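Local coordinates for zinc transport protein ZntB (Vibrio parahaemolyticus RIMD 2210633, PDB 3CK6), which probably takes up zinc ions across the inner membrane by zinc:proton symport and assembles as a homopentamer with a funnel-shaped cytoplasmic domain, at the interface of chains A and B. Numbering follows the deposited sequence. Chains: chain A/B, Putative membrane transport protein.

The interface of chains A and B. Residues chain A 235, 238; chain B 174, 177-178, 237.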
loop_
_atom_site.group_PDB
_atom_site.type_symbol
_atom_site.label_atom_id
_atom_site.label_comp_id
_atom_site.label_asym_id
_atom_site.label_seq_id
_atom_site.Cartn_x
_atom_site.Cartn_y
_atom_site.Cartn_z
ATOM N N LEU A 235 5.032 -11.216 19.837
ATOM C CA LEU A 235 4.143 -11.985 20.715
ATOM C C LEU A 235 4.814 -12.453 22.006
ATOM O O LEU A 235 4.207 -12.386 23.078
ATOM C CB LEU A 235 3.640 -13.209 19.947
ATOM C CG LEU A 235 2.786 -14.286 20.603
ATOM C CD1 LEU A 235 1.429 -13.737 20.997
ATOM C CD2 LEU A 235 2.635 -15.384 19.613
ATOM N N ASP A 238 5.063 -9.696 24.406
ATOM C CA ASP A 238 3.768 -9.485 25.038
ATOM C C ASP A 238 3.541 -10.550 26.109
ATOM O O ASP A 238 3.054 -10.244 27.200
ATOM C CB ASP A 238 2.628 -9.526 24.010
ATOM C CG ASP A 238 2.560 -8.269 23.134
ATOM O OD1 ASP A 238 1.834 -8.310 22.114
ATOM O OD2 ASP A 238 3.208 -7.240 23.456
ATOM N N ILE B 174 -2.962 -15.127 24.229
ATOM C CA ILE B 174 -1.644 -15.318 23.641
ATOM C C ILE B 174 -1.617 -16.562 22.758
ATOM O O ILE B 174 -1.093 -16.503 21.648
ATOM C CB ILE B 174 -0.518 -15.284 24.703
ATOM C CG1 ILE B 174 -0.226 -13.827 25.094
ATOM C CG2 ILE B 174 0.762 -15.932 24.180
ATOM C CD1 ILE B 174 0.324 -13.669 26.488
ATOM N N GLN B 177 -3.542 -15.659 19.460
ATOM C CA GLN B 177 -2.658 -14.872 18.604
ATOM C C GLN B 177 -1.594 -15.705 17.894
ATOM O O GLN B 177 -1.382 -15.518 16.683
ATOM C CB GLN B 177 -1.975 -13.766 19.400
ATOM C CG GLN B 177 -1.270 -12.732 18.516
ATOM C CD GLN B 177 -0.741 -11.536 19.306
ATOM O OE1 GLN B 177 -0.001 -10.703 18.763
ATOM N NE2 GLN B 177 -1.119 -11.441 20.583
ATOM N N LYS B 178 -0.933 -16.592 18.644
ATOM C CA LYS B 178 0.054 -17.546 18.086
ATOM C C LYS B 178 -0.523 -18.330 16.909
ATOM O O LYS B 178 0.113 -18.459 15.862
ATOM C CB LYS B 178 0.559 -18.548 19.154
ATOM C CG LYS B 178 1.417 -17.963 20.282
ATOM C CD LYS B 178 2.430 -18.992 20.859
ATOM C CE LYS B 178 3.400 -18.372 21.889
ATOM N NZ LYS B 178 2.951 -18.445 23.325
ATOM N N GLN B 237 -6.252 -7.568 25.114
ATOM C CA GLN B 237 -4.967 -7.243 25.731
ATOM C C GLN B 237 -4.940 -5.833 26.320
ATOM O O GLN B 237 -4.393 -5.633 27.407
ATOM C CB GLN B 237 -3.811 -7.484 24.749
ATOM C CG GLN B 237 -3.553 -8.966 24.499
ATOM C CD GLN B 237 -2.454 -9.248 23.475
ATOM O OE1 GLN B 237 -1.742 -10.254 23.582
ATOM N NE2 GLN B 237 -2.319 -8.376 22.474
#
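A:Leu235 reaches from helix 209-246 of one subunit onto helix 173-199 of its neighbour, where B:Ile174, B:Gln177 and B:Lys178 receive it. This helix-against-helix patch belongs to the subunit interface of the ZntB homopentamer, in the helical part of the cytoplasmic funnel.

Most of the contact is apolar, and the two methyls of A:Leu235 divide it. With CG anti to the backbone N (chi1 175°), the leucine extends away from its own helix and its branches part over the neighbour. CD1 of A:Leu235 rests on the face of the B:Gln177 amide, almost directly over CD at 3.5 Å, while the two side chains slide past each other in opposite directions. CD1 of A:Leu235 also meets CG2, the branch methyl of B:Ile174, at 3.9 Å. CD2 turns to B:Lys178, whose aliphatic stem crosses the leucine at about a right angle. There CD2 of A:Leu235 lies 3.8 Å from CE of B:Lys178; its approach to CG is too short to be trusted. The lysine thus lends its methylenes to the contact, while a bend at chi4 (92°) swings the terminal NZ off the line of the stem, to the side of B:Ile174 in its own chain.

The polar flank is looser. A:Asp238, one turn further along the helix, faces B:Gln237 of the neighbour's helix 209-244, their carboxylate and amide planes nearly perpendicular (88°). Within chain B, a weak hydrogen bond of 3.3 Å from B:Gln177 NE2 to B:Gln237 OE1 could at most help orient the B:Gln177 amide under the leucine methyl. Across the interface, the amide nitrogen NE2 of B:Gln237 remains 4.2 Å from the carboxylate oxygen OD1 of A:Asp238.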